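Local coordinates for putative secreted cellulose-binding protein (Streptomyces coelicolor, PDB 4OY6) that probably oxidises cellulose as a copper-dependent lytic polysaccharide monooxygenase of family AA10, at residues A[34-39]-A[80-85]; A[59-64]-A[129-134]; A[167-170]-A[175-178]. All coordinates share one frame; numbering follows the deposited sequence.

Contact 1: A[34-39]-A[80-85]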
ATOM      1  N   CYS A  34      -5.969   8.640  -8.883  1.00  6.83           N
ATOM      2  CA  CYS A  34      -5.638   9.690  -7.927  1.00  6.88           C
ATOM      3  C   CYS A  34      -6.715  10.756  -7.904  1.00  7.27           C
ATOM      4  O   CYS A  34      -7.060  11.243  -6.833  1.00  7.94           O
ATOM      5  CB  CYS A  34      -4.270  10.286  -8.175  1.00  7.84           C
ATOM      6  SG  CYS A  34      -2.882   9.233  -7.696  1.00  8.69           S
ATOM      7  N   TRP A  35      -7.253  11.111  -9.065  1.00  7.71           N
ATOM      8  CA  TRP A  35      -8.307  12.115  -9.109  1.00  8.35           C
ATOM      9  C   TRP A  35      -9.504  11.706  -8.258  1.00  8.62           C
ATOM     10  O   TRP A  35      -9.970  12.487  -7.443  1.00  8.95           O
ATOM     11  CB  TRP A  35      -8.709  12.409 -10.549  1.00  9.32           C
ATOM     12  CG  TRP A  35      -9.731  13.518 -10.680  1.00 11.44           C
ATOM     13  CD1 TRP A  35     -11.000  13.377 -11.047  1.00 16.73           C
ATOM     14  CD2 TRP A  35      -9.557  14.913 -10.349  1.00 14.25           C
ATOM     15  NE1 TRP A  35     -11.638  14.585 -11.031  1.00 17.62           N
ATOM     16  CE2 TRP A  35     -10.776  15.542 -10.588  1.00 16.82           C
ATOM     17  CE3 TRP A  35      -8.490  15.677  -9.820  1.00 18.31           C
ATOM     18  CZ2 TRP A  35     -10.980  16.927 -10.365  1.00 19.48           C
ATOM     19  CZ3 TRP A  35      -8.674  17.052  -9.617  1.00 23.30           C
ATOM     20  CH2 TRP A  35      -9.911  17.653  -9.882  1.00 22.22           C
ATOM     21  N   GLN A  36      -9.966  10.477  -8.396  1.00  7.96           N
ATOM     22  CA  GLN A  36     -11.147  10.071  -7.636  1.00  8.59           C
ATOM     23  C   GLN A  36     -10.836  10.023  -6.145  1.00  8.42           C
ATOM     24  O   GLN A  36     -11.708  10.297  -5.333  1.00  9.81           O
ATOM     25  CB  GLN A  36     -11.742   8.759  -8.153  1.00  8.92           C
ATOM     26  CG  GLN A  36     -10.872   7.519  -8.034  1.00  9.11           C
ATOM     27  CD  GLN A  36     -10.923   6.811  -6.678  1.00  9.02           C
ATOM     28  OE1 GLN A  36     -11.997   6.668  -6.081  1.00 10.68           O
ATOM     29  NE2 GLN A  36      -9.795   6.302  -6.218  1.00  8.18           N
ATOM     30  N   ALA A  37      -9.594   9.694  -5.777  1.00  8.15           N
ATOM     31  CA  ALA A  37      -9.195   9.687  -4.363  1.00  8.48           C
ATOM     32  C   ALA A  37      -9.189  11.113  -3.798  1.00  8.64           C
ATOM     33  O   ALA A  37      -9.746  11.376  -2.741  1.00  9.12           O
ATOM     34  CB  ALA A  37      -7.843   9.023  -4.206  1.00  8.23           C
ATOM     35  N   TRP A  38      -8.563  12.054  -4.506  1.00  8.41           N
ATOM     36  CA  TRP A  38      -8.550  13.452  -4.076  1.00  9.34           C
ATOM     37  C   TRP A  38      -9.959  14.026  -3.985  1.00  9.62           C
ATOM     38  O   TRP A  38     -10.231  14.847  -3.111  1.00 12.48           O
ATOM     39  CB  TRP A  38      -7.700  14.304  -5.024  1.00  9.67           C
ATOM     40  CG  TRP A  38      -6.199  14.229  -4.877  1.00  8.75           C
ATOM     41  CD1 TRP A  38      -5.319  13.574  -5.683  1.00  9.49           C
ATOM     42  CD2 TRP A  38      -5.414  14.867  -3.870  1.00  8.17           C
ATOM     43  NE1 TRP A  38      -4.035  13.774  -5.242  1.00 10.23           N
ATOM     44  CE2 TRP A  38      -4.076  14.573  -4.130  1.00  8.88           C
ATOM     45  CE3 TRP A  38      -5.719  15.688  -2.785  1.00 10.58           C
ATOM     46  CZ2 TRP A  38      -3.041  15.077  -3.344  1.00  9.81           C
ATOM     47  CZ3 TRP A  38      -4.708  16.152  -2.009  1.00 10.95           C
ATOM     48  CH2 TRP A  38      -3.395  15.853  -2.290  1.00 10.65           C
ATOM     49  N   GLN A  39     -10.843  13.619  -4.893  1.00  9.36           N
ATOM     50  CA  GLN A  39     -12.216  14.069  -4.851  1.00 11.03           C
ATOM     51  C   GLN A  39     -13.005  13.494  -3.684  1.00 12.21           C
ATOM     52  O   GLN A  39     -13.850  14.172  -3.115  1.00 18.17           O
ATOM     53  CB  GLN A  39     -12.929  13.797  -6.186  1.00 13.93           C
ATOM     54  CG  GLN A  39     -12.355  14.490  -7.411  1.00 15.99           C
ATOM     55  CD  GLN A  39     -11.749  15.835  -7.144  1.00 24.74           C
ATOM     56  OE1 GLN A  39     -12.461  16.790  -6.936  1.00 28.40           O
ATOM     57  NE2 GLN A  39     -10.413  15.925  -7.196  1.00 31.28           N
ATOM     58  N   TYR A  80      -9.604   6.349   3.903  1.00  7.52           N
ATOM     59  CA  TYR A  80      -8.875   5.743   2.795  1.00  7.53           C
ATOM     60  C   TYR A  80      -9.741   4.839   1.924  1.00  7.06           C
ATOM     61  O   TYR A  80      -9.207   4.061   1.128  1.00  7.41           O
ATOM     62  CB  TYR A  80      -7.677   4.947   3.338  1.00  7.32           C
ATOM     63  CG  TYR A  80      -6.783   5.793   4.207  1.00  6.70           C
ATOM     64  CD1 TYR A  80      -5.900   6.701   3.643  1.00  7.16           C
ATOM     65  CD2 TYR A  80      -6.818   5.709   5.597  1.00  7.00           C
ATOM     66  CE1 TYR A  80      -5.109   7.537   4.423  1.00  7.35           C
ATOM     67  CE2 TYR A  80      -6.030   6.535   6.370  1.00  6.92           C
ATOM     68  CZ  TYR A  80      -5.163   7.431   5.795  1.00  7.24           C
ATOM     69  OH  TYR A  80      -4.421   8.266   6.616  1.00  8.32           O
ATOM     70  N   ASN A  81     -11.065   4.959   2.032  1.00  8.17           N
ATOM     71  CA  ASN A  81     -11.929   4.044   1.299  1.00  7.92           C
ATOM     72  C   ASN A  81     -11.727   4.132  -0.217  1.00  7.61           C
ATOM     73  O   ASN A  81     -11.947   3.152  -0.938  1.00  9.08           O
ATOM     74  CB  ASN A  81     -13.412   4.249   1.647  1.00  9.21           C
ATOM     75  CG  ASN A  81     -13.750   3.787   3.038  1.00 10.84           C
ATOM     76  OD1 ASN A  81     -12.895   3.340   3.786  1.00  9.40           O
ATOM     77  ND2 ASN A  81     -15.018   3.899   3.389  1.00 12.76           N
ATOM     78  N   SER A  82     -11.376   5.305  -0.722  1.00  8.16           N
ATOM     79  CA  SER A  82     -11.171   5.486  -2.159  1.00  7.83           C
ATOM     80  C   SER A  82      -9.991   4.676  -2.681  1.00  6.98           C
ATOM     81  O   SER A  82      -9.892   4.449  -3.884  1.00  8.00           O
ATOM     82  CB  SER A  82     -10.947   6.962  -2.488  1.00  9.40           C
ATOM     83  OG  SER A  82      -9.738   7.469  -1.961  1.00 10.38           O
ATOM     84  N   LEU A  83      -9.109   4.222  -1.804  1.00  7.63           N
ATOM     85  CA  LEU A  83      -8.001   3.378  -2.236  1.00  6.92           C
ATOM     86  C   LEU A  83      -8.451   1.964  -2.626  1.00  6.94           C
ATOM     87  O   LEU A  83      -7.670   1.204  -3.207  1.00  8.35           O
ATOM     88  CB  LEU A  83      -6.879   3.297  -1.189  1.00  7.05           C
ATOM     89  CG  LEU A  83      -6.388   4.646  -0.652  1.00  7.35           C
ATOM     90  CD1 LEU A  83      -5.224   4.395   0.282  1.00  7.89           C
ATOM     91  CD2 LEU A  83      -6.034   5.616  -1.780  1.00  8.20           C
ATOM     92  N   ASP A  84      -9.707   1.616  -2.300  1.00  7.34           N
ATOM     93  CA  ASP A  84     -10.285   0.350  -2.733  1.00  8.31           C
ATOM     94  C   ASP A  84     -10.909   0.422  -4.136  1.00  8.59           C
ATOM     95  O   ASP A  84     -11.403  -0.586  -4.651  1.00  9.97           O
ATOM     96  CB  ASP A  84     -11.356  -0.103  -1.745  1.00  8.72           C
ATOM     97  CG  ASP A  84     -10.807  -0.478  -0.375  1.00  8.76           C
ATOM     98  OD1 ASP A  84      -9.676  -0.995  -0.303  1.00  9.25           O
ATOM     99  OD2 ASP A  84     -11.553  -0.295   0.609  1.00  9.76           O
ATOM    100  N   ALA A  85     -10.911   1.597  -4.768  1.00  8.80           N
ATOM    101  CA  ALA A  85     -11.421   1.699  -6.122  1.00  9.23           C
ATOM    102  C   ALA A  85     -10.648   0.776  -7.056  1.00  9.04           C
ATOM    103  O   ALA A  85      -9.442   0.555  -6.882  1.00  9.49           O
ATOM    104  CB  ALA A  85     -11.353   3.134  -6.603  1.00 10.72           C
TER
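Gln36 and Ala37, neighbours on helix 32-40, meet Ser82 and Ala85 of the 3-10 turn at 81-84, with Ala37 and Ser82 having the nearest CA atoms. Along the helix, Cys34 comes first and points away from the turn; its SG forms the disulfide to Cys14, tying this helix to helix 10-18. Gln36 follows and makes the one hydrogen bond between the segments. Its NE2 donates to Ser82 O over 3.0 Å with an N-H...O angle of 169°, a nearly straight bond lying almost in the plane of the amide. Seen from the acceptor, the donor stands above the carbonyl plane, 39° out of it. Ala85 N, closing the 3-10 turn, reaches Ser82 O from the opposite face at 3.2 Å, so one carbonyl oxygen is gripped from both faces. CG of Gln36 sits between its backbone N and carbonyl carbon (chi1 64°), and the bend at chi2 swings the amide across to the turn. That amide also lies against Ala85, with Gln36 OE1 and Ala85 CB 3.6 Å apart, and NE2 has a further acceptor in Met33 O. At Ala37 the contact becomes pure packing: Ser82 OG rests 3.3 Å from both Ala37 CA and Ala37 CB. Trp38 then turns away and meets Trp46 edge-to-face, inside the helical cluster. The arrangement belongs to the helical region inserted between the first strands of AA10 monooxygenases, here joined to a later loop by one side-chain-to-backbone bond and a small alanine-serine interface.

Contact 2: A[59-64]-A[129-134]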
ATOM      1  N   ASP A  59      -4.534 -11.114  13.349  1.00 17.15           N
ATOM      2  CA  ASP A  59      -5.577 -11.810  12.601  1.00 18.95           C
ATOM      3  C   ASP A  59      -6.121 -10.894  11.514  1.00 16.14           C
ATOM      4  O   ASP A  59      -7.225 -10.363  11.612  1.00 18.71           O
ATOM      5  CB  ASP A  59      -6.695 -12.318  13.515  1.00 21.99           C
ATOM      6  CG  ASP A  59      -7.625 -13.287  12.798  1.00 27.66           C
ATOM      7  OD1 ASP A  59      -7.455 -13.533  11.572  1.00 30.09           O
ATOM      8  OD2 ASP A  59      -8.529 -13.807  13.461  1.00 35.70           O
ATOM      9  N   PHE A  60      -5.330 -10.712  10.467  1.00 15.64           N
ATOM     10  CA  PHE A  60      -5.629  -9.670   9.509  1.00 14.73           C
ATOM     11  C   PHE A  60      -6.836  -9.968   8.633  1.00 14.82           C
ATOM     12  O   PHE A  60      -7.607  -9.066   8.321  1.00 15.58           O
ATOM     13  CB  PHE A  60      -4.387  -9.303   8.695  1.00 13.88           C
ATOM     14  CG  PHE A  60      -3.200  -8.957   9.547  1.00 13.43           C
ATOM     15  CD1 PHE A  60      -3.311  -8.008  10.554  1.00 13.08           C
ATOM     16  CD2 PHE A  60      -1.990  -9.612   9.400  1.00 14.22           C
ATOM     17  CE1 PHE A  60      -2.232  -7.721  11.373  1.00 13.39           C
ATOM     18  CE2 PHE A  60      -0.909  -9.321  10.222  1.00 13.95           C
ATOM     19  CZ  PHE A  60      -1.031  -8.382  11.211  1.00 13.12           C
ATOM     20  N   GLU A  61      -7.041 -11.225   8.268  1.00 18.09           N
ATOM     21  CA  GLU A  61      -8.226 -11.580   7.495  1.00 19.12           C
ATOM     22  C   GLU A  61      -9.527 -11.333   8.257  1.00 20.52           C
ATOM     23  O   GLU A  61     -10.571 -11.089   7.645  1.00 24.73           O
ATOM     24  CB  GLU A  61      -8.151 -13.027   7.003  1.00 22.37           C
ATOM     25  CG  GLU A  61      -7.026 -13.215   6.001  1.00 25.96           C
ATOM     26  CD  GLU A  61      -7.025 -14.560   5.319  1.00 36.51           C
ATOM     27  OE1 GLU A  61      -6.056 -14.828   4.581  1.00 44.52           O
ATOM     28  OE2 GLU A  61      -7.983 -15.332   5.517  1.00 43.27           O
ATOM     29  N   ALA A  62      -9.476 -11.389   9.581  1.00 19.81           N
ATOM     30  CA  ALA A  62     -10.674 -11.140  10.377  1.00 20.71           C
ATOM     31  C   ALA A  62     -11.101  -9.669  10.396  1.00 19.92           C
ATOM     32  O   ALA A  62     -12.274  -9.364  10.635  1.00 24.89           O
ATOM     33  CB  ALA A  62     -10.454 -11.606  11.802  1.00 22.83           C
ATOM     34  N   VAL A  63     -10.154  -8.764  10.167  1.00 16.33           N
ATOM     35  CA  VAL A  63     -10.429  -7.325  10.258  1.00 16.01           C
ATOM     36  C   VAL A  63     -10.306  -6.564   8.932  1.00 13.15           C
ATOM     37  O   VAL A  63     -10.648  -5.384   8.868  1.00 14.40           O
ATOM     38  CB  VAL A  63      -9.585  -6.649  11.378  1.00 17.07           C
ATOM     39  CG1 VAL A  63      -9.944  -7.223  12.742  1.00 22.89           C
ATOM     40  CG2 VAL A  63      -8.101  -6.794  11.108  1.00 15.85           C
ATOM     41  N   VAL A  64      -9.826  -7.233   7.883  1.00 12.50           N
ATOM     42  CA  VAL A  64      -9.654  -6.619   6.559  1.00 11.99           C
ATOM     43  C   VAL A  64     -10.428  -7.476   5.562  1.00 11.71           C
ATOM     44  O   VAL A  64      -9.905  -8.456   5.049  1.00 13.66           O
ATOM     45  CB  VAL A  64      -8.171  -6.517   6.160  1.00 11.91           C
ATOM     46  CG1 VAL A  64      -8.032  -5.947   4.751  1.00 11.27           C
ATOM     47  CG2 VAL A  64      -7.408  -5.666   7.174  1.00 12.01           C
ATOM     48  N   LEU A 129      -9.155  -6.410  -5.115  1.00  9.86           N
ATOM     49  CA  LEU A 129      -8.193  -7.210  -4.369  1.00 10.16           C
ATOM     50  C   LEU A 129      -8.892  -8.048  -3.293  1.00 11.60           C
ATOM     51  O   LEU A 129      -9.752  -7.559  -2.564  1.00 12.96           O
ATOM     52  CB  LEU A 129      -7.164  -6.331  -3.692  1.00 14.02           C
ATOM     53  CG  LEU A 129      -5.838  -6.133  -4.367  1.00 21.93           C
ATOM     54  CD1 LEU A 129      -6.071  -5.081  -5.436  1.00 26.85           C
ATOM     55  CD2 LEU A 129      -4.813  -5.710  -3.304  1.00 20.28           C
ATOM     56  N   THR A 130      -8.475  -9.305  -3.211  1.00 11.48           N
ATOM     57  CA  THR A 130      -8.935 -10.246  -2.192  1.00 12.21           C
ATOM     58  C   THR A 130      -7.704 -10.963  -1.647  1.00 11.17           C
ATOM     59  O   THR A 130      -6.674 -11.039  -2.306  1.00 11.74           O
ATOM     60  CB  THR A 130      -9.911 -11.290  -2.752  1.00 14.19           C
ATOM     61  OG1 THR A 130      -9.184 -12.177  -3.607  1.00 17.28           O
ATOM     62  CG2 THR A 130     -11.070 -10.602  -3.499  1.00 15.36           C
ATOM     63  N   TRP A 131      -7.846 -11.528  -0.457  1.00 11.69           N
ATOM     64  CA  TRP A 131      -6.759 -12.293   0.136  1.00 11.79           C
ATOM     65  C   TRP A 131      -6.406 -13.513  -0.723  1.00 12.13           C
ATOM     66  O   TRP A 131      -5.240 -13.895  -0.824  1.00 13.49           O
ATOM     67  CB  TRP A 131      -7.116 -12.718   1.547  1.00 12.82           C
ATOM     68  CG  TRP A 131      -7.108 -11.586   2.533  1.00 11.56           C
ATOM     69  CD1 TRP A 131      -8.190 -10.871   2.989  1.00 12.96           C
ATOM     70  CD2 TRP A 131      -5.965 -11.032   3.195  1.00 11.11           C
ATOM     71  NE1 TRP A 131      -7.791  -9.932   3.894  1.00 12.94           N
ATOM     72  CE2 TRP A 131      -6.431 -10.007   4.043  1.00 11.33           C
ATOM     73  CE3 TRP A 131      -4.603 -11.316   3.179  1.00 12.76           C
ATOM     74  CZ2 TRP A 131      -5.571  -9.277   4.870  1.00 12.64           C
ATOM     75  CZ3 TRP A 131      -3.745 -10.567   3.992  1.00 13.42           C
ATOM     76  CH2 TRP A 131      -4.237  -9.576   4.825  1.00 12.89           C
ATOM     77  N   GLY A 132      -7.411 -14.105  -1.345  1.00 12.73           N
ATOM     78  CA  GLY A 132      -7.198 -15.285  -2.166  1.00 14.48           C
ATOM     79  C   GLY A 132      -6.419 -15.039  -3.441  1.00 13.81           C
ATOM     80  O   GLY A 132      -5.897 -15.980  -4.036  1.00 17.29           O
ATOM     81  N   GLU A 133      -6.313 -13.775  -3.847  1.00 12.64           N
ATOM     82  CA  GLU A 133      -5.555 -13.390  -5.037  1.00 13.03           C
ATOM     83  C   GLU A 133      -4.154 -12.950  -4.722  1.00 10.80           C
ATOM     84  O   GLU A 133      -3.459 -12.491  -5.622  1.00 13.22           O
ATOM     85  CB  GLU A 133      -6.279 -12.261  -5.782  1.00 15.30           C
ATOM     86  CG  GLU A 133      -7.635 -12.655  -6.341  1.00 20.02           C
ATOM     87  CD  GLU A 133      -7.560 -13.484  -7.595  1.00 23.36           C
ATOM     88  OE1 GLU A 133      -6.455 -13.944  -7.973  1.00 23.67           O
ATOM     89  OE2 GLU A 133      -8.635 -13.643  -8.222  1.00 30.38           O
ATOM     90  N   LEU A 134      -3.736 -13.083  -3.457  1.00 11.05           N
ATOM     91  CA  LEU A 134      -2.377 -12.770  -3.044  1.00 10.82           C
ATOM     92  C   LEU A 134      -1.523 -14.005  -2.882  1.00 11.03           C
ATOM     93  O   LEU A 134      -2.018 -15.072  -2.475  1.00 15.01           O
ATOM     94  CB  LEU A 134      -2.375 -12.017  -1.720  1.00 11.69           C
ATOM     95  CG  LEU A 134      -3.008 -10.638  -1.685  1.00 13.11           C
ATOM     96  CD1 LEU A 134      -3.001 -10.088  -0.264  1.00 15.01           C
ATOM     97  CD2 LEU A 134      -2.319  -9.682  -2.630  1.00 13.95           C
TER
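Trp131 reaches from a 3-10 turn to Phe60 and Glu61 of the weakly bonded helix about 60-63, and to Val64 just after it; the two touching turns lie in connections between strands of the beta-sandwich of AA10 monooxygenases. Over one face of the indole lies Glu61 CG, 3.7 Å from the centroid of the five-membered ring and only 8° off its normal, a well-centred CH-pi contact. Glu61 CG stands anti to the carbonyl carbon (chi1 -66°) and the chain is extended beyond it, which carries the carboxylate along towards the root of the tryptophan, with OE1 3.8 Å from Trp131 CB; carboxylate and ring planes are 39° apart. Phe60 approaches the six-membered ring obliquely through CB, 3.9 Å from Trp131 CH2, while its own ring leads away to strands 161-170 and 175-184. Val64 crosses the indole at about a right angle and brings CB to 4.0 Å from Trp131 CZ2. The backbone of Trp131 is held too, its N donating to Asp66 OD1. The hydrogen bond helps to fix the rotation of the indole: Trp131 NE1 donates to Val64 O over 2.8 Å, the oxygen lying in the ring plane and the nitrogen in the carbonyl plane.

Contact 3: A[167-170]-A[175-178]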
ATOM      1  N   ILE A 167       2.434  -5.399   4.844  1.00  6.86           N
ATOM      2  CA  ILE A 167       1.853  -5.296   6.179  1.00  7.67           C
ATOM      3  C   ILE A 167       2.987  -5.069   7.171  1.00  6.81           C
ATOM      4  O   ILE A 167       3.880  -5.899   7.294  1.00  8.52           O
ATOM      5  CB  ILE A 167       1.030  -6.549   6.539  1.00  8.72           C
ATOM      6  CG1 ILE A 167      -0.044  -6.803   5.471  1.00  9.07           C
ATOM      7  CG2 ILE A 167       0.414  -6.387   7.916  1.00  9.35           C
ATOM      8  CD1 ILE A 167      -0.930  -7.991   5.707  1.00 10.91           C
ATOM      9  N   TRP A 168       2.940  -3.926   7.846  1.00  7.14           N
ATOM     10  CA  TRP A 168       3.934  -3.516   8.833  1.00  7.22           C
ATOM     11  C   TRP A 168       3.314  -3.642  10.211  1.00  8.10           C
ATOM     12  O   TRP A 168       2.397  -2.894  10.541  1.00  8.70           O
ATOM     13  CB  TRP A 168       4.366  -2.079   8.569  1.00  7.50           C
ATOM     14  CG  TRP A 168       5.157  -1.378   9.633  1.00  8.03           C
ATOM     15  CD1 TRP A 168       5.933  -1.921  10.617  1.00  9.01           C
ATOM     16  CD2 TRP A 168       5.237   0.037   9.786  1.00  8.35           C
ATOM     17  NE1 TRP A 168       6.476  -0.913  11.381  1.00 10.03           N
ATOM     18  CE2 TRP A 168       6.069   0.298  10.885  1.00  9.17           C
ATOM     19  CE3 TRP A 168       4.661   1.117   9.095  1.00  9.48           C
ATOM     20  CZ2 TRP A 168       6.332   1.601  11.319  1.00 10.89           C
ATOM     21  CZ3 TRP A 168       4.927   2.390   9.511  1.00 10.76           C
ATOM     22  CH2 TRP A 168       5.741   2.627  10.627  1.00 10.50           C
ATOM     23  N   GLN A 169       3.810  -4.577  11.010  1.00  8.77           N
ATOM     24  CA  GLN A 169       3.400  -4.698  12.400  1.00  9.28           C
ATOM     25  C   GLN A 169       4.393  -3.885  13.231  1.00  9.26           C
ATOM     26  O   GLN A 169       5.559  -4.271  13.344  1.00 10.53           O
ATOM     27  CB  GLN A 169       3.391  -6.162  12.851  1.00  9.78           C
ATOM     28  CG  GLN A 169       2.982  -6.348  14.298  1.00 11.03           C
ATOM     29  CD  GLN A 169       1.538  -6.028  14.534  1.00 11.44           C
ATOM     30  OE1 GLN A 169       0.684  -6.178  13.655  1.00 11.35           O
ATOM     31  NE2 GLN A 169       1.237  -5.637  15.774  1.00 12.03           N
ATOM     32  N   ALA A 170       3.953  -2.744  13.747  1.00 10.07           N
ATOM     33  CA  ALA A 170       4.849  -1.863  14.483  1.00 10.80           C
ATOM     34  C   ALA A 170       5.155  -2.453  15.855  1.00 12.73           C
ATOM     35  O   ALA A 170       4.371  -3.244  16.378  1.00 15.25           O
ATOM     36  CB  ALA A 170       4.239  -0.487  14.601  1.00 12.87           C
ATOM     37  N   GLN A 175      -0.241  -2.288  16.536  1.00 10.29           N
ATOM     38  CA  GLN A 175      -0.662  -1.352  15.498  1.00  9.85           C
ATOM     39  C   GLN A 175      -0.051  -1.841  14.188  1.00  9.37           C
ATOM     40  O   GLN A 175       1.126  -2.220  14.138  1.00 10.49           O
ATOM     41  CB  GLN A 175      -0.178   0.043  15.824  1.00  9.91           C
ATOM     42  CG  GLN A 175      -0.582   1.107  14.824  1.00  9.82           C
ATOM     43  CD  GLN A 175      -0.177   2.471  15.306  1.00 10.79           C
ATOM     44  OE1 GLN A 175       0.971   2.896  15.144  1.00 11.30           O
ATOM     45  NE2 GLN A 175      -1.105   3.151  15.955  1.00 12.41           N
ATOM     46  N   THR A 176      -0.864  -1.833  13.139  1.00  8.97           N
ATOM     47  CA  THR A 176      -0.503  -2.465  11.878  1.00  8.76           C
ATOM     48  C   THR A 176      -0.881  -1.527  10.733  1.00  8.16           C
ATOM     49  O   THR A 176      -1.974  -0.962  10.719  1.00  8.49           O
ATOM     50  CB  THR A 176      -1.275  -3.779  11.686  1.00  9.42           C
ATOM     51  OG1 THR A 176      -1.304  -4.526  12.911  1.00 10.34           O
ATOM     52  CG2 THR A 176      -0.663  -4.613  10.557  1.00  9.49           C
ATOM     53  N   TYR A 177       0.030  -1.386   9.767  1.00  7.01           N
ATOM     54  CA  TYR A 177      -0.163  -0.570   8.574  1.00  7.15           C
ATOM     55  C   TYR A 177      -0.316  -1.481   7.368  1.00  7.18           C
ATOM     56  O   TYR A 177       0.395  -2.469   7.261  1.00  7.50           O
ATOM     57  CB  TYR A 177       1.008   0.398   8.384  1.00  7.41           C
ATOM     58  CG  TYR A 177       1.236   1.325   9.550  1.00  7.65           C
ATOM     59  CD1 TYR A 177       1.749   0.861  10.759  1.00  8.73           C
ATOM     60  CD2 TYR A 177       0.944   2.672   9.455  1.00  7.62           C
ATOM     61  CE1 TYR A 177       1.953   1.725  11.824  1.00  8.57           C
ATOM     62  CE2 TYR A 177       1.132   3.547  10.535  1.00  8.54           C
ATOM     63  CZ  TYR A 177       1.626   3.048  11.725  1.00  9.24           C
ATOM     64  OH  TYR A 177       1.797   3.902  12.794  1.00 10.44           O
ATOM     65  N   PHE A 178      -1.228  -1.114   6.468  1.00  7.30           N
ATOM     66  CA  PHE A 178      -1.619  -1.962   5.333  1.00  7.62           C
ATOM     67  C   PHE A 178      -1.426  -1.165   4.050  1.00  6.69           C
ATOM     68  O   PHE A 178      -2.207  -0.260   3.762  1.00  7.76           O
ATOM     69  CB  PHE A 178      -3.088  -2.403   5.454  1.00  7.61           C
ATOM     70  CG  PHE A 178      -3.368  -3.187   6.715  1.00  8.48           C
ATOM     71  CD1 PHE A 178      -3.741  -2.556   7.886  1.00  9.59           C
ATOM     72  CD2 PHE A 178      -3.272  -4.565   6.721  1.00  8.93           C
ATOM     73  CE1 PHE A 178      -3.983  -3.296   9.032  1.00 10.00           C
ATOM     74  CE2 PHE A 178      -3.507  -5.305   7.863  1.00 10.13           C
ATOM     75  CZ  PHE A 178      -3.869  -4.668   9.017  1.00 10.42           C
TER
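Trp168 and Tyr177 lie side by side across a beta hairpin, their rings projecting together from one face of the strand pair. They are a hydrogen-bonded antiparallel pair: Trp168 N donates to Tyr177 O at 3.0 Å, and Tyr177 N returns a bond to Trp168 O at 2.9 Å. The six-membered ring of Trp168 and the Tyr177 ring make an offset stack, centroids 4.2 Å apart and planes at 20°. The offset sets the rim of one ring in the middle of the other, Trp168 CZ3 sitting over the centre of the tyrosine face. Ala170 CB fits at the edge of the Tyr177 ring, 4.2 Å from CE1. Ile167, Gln169, Thr176 and Phe178 project from the other face. There Ile167 CG2 presses against Thr176 CG2 at 3.4 Å, tighter than usual for two carbons, and the same methyl meets Phe178 CE2 obliquely. Gln169 folds back at chi2 (69°), bringing its amide over the neighbouring strand, where Thr176 OG1 donates to Gln169 OE1 at 2.7 Å; Gln169 NE2 turns to Asp174 OD1. Phe60 lies over Ile167, Gln169 and Thr176 on this face, while Trp168 packs on Phe113 of the same sheet and on Leu102 of the three-stranded sheet. Tyr177 also meets His1 edge-to-face, and the nearest atom of its side chain is about 3 Å from the copper ion held by His1 and His108. The stack and the paired backbone bonds are consistent with the hairpin helping to fix the place of an aromatic ring beside the copper site.

Overall arrangement
From the N terminus, helix 32-40 supplies the first half of contact 1, and the chain passes through helix 60-63, which opens contact 2, before 80-85 closes contact 1 over a 40-residue span. Contact 2 closes only at 129-134, so the two cross rather than nest. Contact 3 follows both in series, closing a hairpin whose strands are joined by four residues. Contacts 2 and 3 touch: the Phe60 ring packs on Phe178 and Trp131 meets Ile167, so contact 2 packs two connections against the hairpin strands of the six-stranded sheet. Contact 1, its centre about 20 Å from that of contact 2 and 21 Å from that of contact 3, ties the helical region to a loop.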